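Local coordinates for PTS system, IIA component (Streptococcus pneumoniae serotype 4, PDB 5T3U), which relays phosphoryl groups from HPr to the IIB component of the phosphotransferase system associated with pneumococcal fucose utilization, at the interface of chains A and B. Coordinates in Å, arbitrary orientation; residue numbers count along the deposited sequence, not the author numbering. Chains: chain A/B, PTS system, IIA component.

Contact 1: the interface of chains A and B. Residues chain A 16-17, 44-46; chain B 25, 29.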
# COMPACT_ATOMS: atom_id res chain seq x y z
N HIS A 16 -1.97 -7.77 -7.79
CA HIS A 16 -1.58 -7.52 -9.20
C HIS A 16 -0.29 -6.69 -9.19
O HIS A 16 -0.09 -5.87 -8.29
CB HIS A 16 -2.65 -6.71 -9.90
CG HIS A 16 -3.96 -7.43 -10.06
ND1 HIS A 16 -4.92 -7.44 -9.07
CD2 HIS A 16 -4.49 -8.10 -11.10
CE1 HIS A 16 -5.98 -8.10 -9.50
NE2 HIS A 16 -5.73 -8.54 -10.72
N GLY A 17 0.61 -6.95 -10.14
CA GLY A 17 1.84 -6.18 -10.24
C GLY A 17 2.76 -6.19 -9.04
O GLY A 17 2.73 -7.10 -8.21
N LEU A 44 0.70 -10.88 -9.56
CA LEU A 44 0.09 -11.31 -10.79
C LEU A 44 0.47 -10.29 -11.87
O LEU A 44 -0.04 -9.18 -11.90
CB LEU A 44 -1.44 -11.43 -10.64
CG LEU A 44 -2.26 -11.67 -11.92
CD1 LEU A 44 -1.73 -12.89 -12.68
CD2 LEU A 44 -3.74 -11.81 -11.60
N MET A 45 1.41 -10.68 -12.73
CA MET A 45 2.04 -9.77 -13.66
C MET A 45 1.21 -9.59 -14.94
O MET A 45 0.36 -10.44 -15.25
CB MET A 45 3.47 -10.23 -13.95
CG MET A 45 4.32 -10.37 -12.68
SD MET A 45 4.39 -8.83 -11.71
CE MET A 45 5.47 -7.84 -12.75
N PRO A 46 1.41 -8.44 -15.64
CA PRO A 46 0.82 -8.26 -16.99
C PRO A 46 1.17 -9.46 -17.87
O PRO A 46 2.32 -9.90 -17.85
CB PRO A 46 1.53 -7.00 -17.50
CG PRO A 46 1.77 -6.17 -16.20
CD PRO A 46 2.07 -7.22 -15.15
N MET B 25 2.70 1.26 -10.46
CA MET B 25 2.74 0.18 -11.46
C MET B 25 1.45 -0.64 -11.36
O MET B 25 0.75 -0.84 -12.35
CB MET B 25 3.96 -0.72 -11.18
CG MET B 25 4.17 -1.82 -12.16
SD MET B 25 3.16 -3.32 -11.83
CE MET B 25 3.91 -4.34 -13.13
N MET B 29 -2.28 -0.97 -13.79
CA MET B 29 -2.89 -2.20 -14.30
C MET B 29 -4.40 -2.06 -14.28
O MET B 29 -5.09 -2.72 -15.05
CB MET B 29 -2.44 -3.41 -13.50
CG MET B 29 -0.99 -3.79 -13.77
SD MET B 29 -0.43 -5.21 -12.79
CE MET B 29 -1.51 -6.49 -13.45
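B:Met29 drives its thioether into the backbone turn at A:Gly17, with SD 3.3 Å from A:Gly17 N. Its contact hides 76 Å² of its surface, more than for any other residue of this patch, as it reaches out of helix 19-31 of chain B to the end of strand 9-16 in chain A, where A:His16, the phosphoryl-accepting histidine of mannose-type IIA proteins, precedes the glycine. The chain runs straight through chi2 (178°) and then bends at chi3 (64°), which swings the methyl CE aside from the glycine and toward the base of the histidine. There B:Met29 CE lies 3.7 Å from A:His16 CB, so the methionine touches mainly the stem of the histidine, with ring atom CD2 farther off. The same methyl CE of B:Met29 comes within 3.4 Å of A:Leu44 O, a carbonyl at the end of strand 39-44.

One helical turn earlier, B:Met25 lays its sulfur against A:Gly17 as well, SD to CA 3.5 Å. Both sulfurs rest directly on the glycine backbone. B:Met25 is bent at chi2 (-83°) but extended beyond it, and its methyl CE points toward the CG and CD side of A:Pro46.

A:Pro46 closes the patch opposite the helix, its CG and CD edge meeting both the methyl of B:Met25 and, crosswise at about a right angle, B:Met29. A:Met45 adds a methyl contact, its CE 3.9 Å from B:Met25 CE.

Contact 2: the interface of chains A and B. Residues chain A 26, 30, 104-105; chain B 16, 76-77.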
# COMPACT_ATOMS: atom_id res chain seq x y z
N THR A 26 9.93 -2.17 1.38
CA THR A 26 9.76 -0.99 2.23
C THR A 26 9.58 -1.37 3.69
O THR A 26 10.19 -0.77 4.58
CB THR A 26 8.59 -0.15 1.75
OG1 THR A 26 8.92 0.38 0.46
CG2 THR A 26 8.28 1.00 2.71
N PHE A 30 12.02 -0.88 7.77
CA PHE A 30 11.63 -0.60 9.15
C PHE A 30 11.88 -1.75 10.12
O PHE A 30 12.30 -1.51 11.23
CB PHE A 30 10.15 -0.15 9.21
CG PHE A 30 9.90 1.11 8.43
CD1 PHE A 30 10.28 2.35 8.94
CD2 PHE A 30 9.30 1.06 7.19
CE1 PHE A 30 10.08 3.53 8.21
CE2 PHE A 30 9.08 2.23 6.46
CZ PHE A 30 9.48 3.46 6.96
N ILE A 104 1.25 0.10 4.31
CA ILE A 104 2.53 -0.19 4.96
C ILE A 104 2.34 -0.38 6.48
O ILE A 104 2.86 -1.33 7.04
CB ILE A 104 3.61 0.85 4.57
CG1 ILE A 104 4.22 0.44 3.23
CG2 ILE A 104 4.74 1.03 5.66
CD1 ILE A 104 5.06 -0.83 3.25
N PRO A 105 1.54 0.48 7.14
CA PRO A 105 1.34 0.26 8.59
C PRO A 105 0.83 -1.14 9.00
O PRO A 105 1.32 -1.68 10.00
CB PRO A 105 0.31 1.33 8.95
CG PRO A 105 0.63 2.47 7.99
CD PRO A 105 0.91 1.75 6.69
N HIS B 16 9.53 5.58 1.79
CA HIS B 16 10.81 4.84 1.87
C HIS B 16 10.73 3.65 0.89
O HIS B 16 9.65 3.08 0.69
CB HIS B 16 11.01 4.28 3.26
CG HIS B 16 11.18 5.33 4.32
ND1 HIS B 16 10.11 5.93 4.95
CD2 HIS B 16 12.29 5.83 4.90
CE1 HIS B 16 10.55 6.77 5.87
NE2 HIS B 16 11.87 6.75 5.84
N ASP B 76 3.73 6.84 2.71
CA ASP B 76 3.59 5.47 3.18
C ASP B 76 3.10 5.35 4.61
O ASP B 76 2.23 4.53 4.89
CB ASP B 76 4.87 4.63 2.92
CG ASP B 76 6.17 5.32 3.39
OD1 ASP B 76 6.15 6.52 3.78
OD2 ASP B 76 7.23 4.64 3.33
N LEU B 77 3.63 6.18 5.51
CA LEU B 77 3.19 6.16 6.89
C LEU B 77 3.54 7.47 7.64
O LEU B 77 4.50 8.17 7.28
CB LEU B 77 3.77 4.92 7.60
CG LEU B 77 5.20 4.91 8.10
CD1 LEU B 77 5.52 3.54 8.73
CD2 LEU B 77 6.25 5.24 7.03
O HOH W 1 0.85 2.76 3.44
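A:Phe30 points the CZ corner of its ring at one face of the B:His16 imidazole, an edge-to-face pairing with the planes 77° apart. B:His16 belongs to the Ser-His-Gly segment of the mannose-type IIA family and is its phosphorylation site, so the partner chain helps build the wall of the active site. A:Phe30 CZ sits toward the rim of the imidazole, 3.3 Å from B:His16 ND1, and NE2, the nitrogen that carries the phosphoryl group in this family, lies farther from it.

In this tight half the backbone of the histidine is held from both sides of the interface. A:Thr26 OG1 donates a 2.8 Å hydrogen bond to B:His16 O, approaching with a 30° tilt out of the carbonyl plane. Within chain B, B:His16 N donates a 2.9 Å hydrogen bond to B:Asp76 OD2, arriving from above the carboxylate plane. That same oxygen lies at the edge of the imidazole, in its plane, where it may help to orient the ring.

B:Leu77 leads to the looser side. Its CG takes the crowded position between backbone N and carbonyl carbon (chi1 80°), and the two methyls part: CD2 packs on A:Phe30 CZ at 3.7 Å, whereas CD1 reaches A:Ile104 CG2 at a slacker 4.0 Å. A:Pro105 CG rests equally loosely on B:Leu77 CB. Here at the start of helix 104-112 the chains are joined through water: A:Ile104 N hydrogen-bonds water 1 at 2.8 Å, and water 1 in turn hydrogen-bonds B:Asp76 O.

The C-alpha centres of contact 1 and contact 2 lie about 20 Å apart, but both use the same two elements: helix 19-31 of one chain and the end of strand 9-16 of the other. The chains swap roles, chain B supplying the helix in contact 1 and chain A in contact 2. Under the two-fold symmetry A:His16 and B:His16 each meet both sets of neighbours, so one residue joins the two contacts across the dimer. This fits the dimer expected for this family. Dimerisation may help to shape the active sites; the structure alone does not show an effect on phosphoryl transfer.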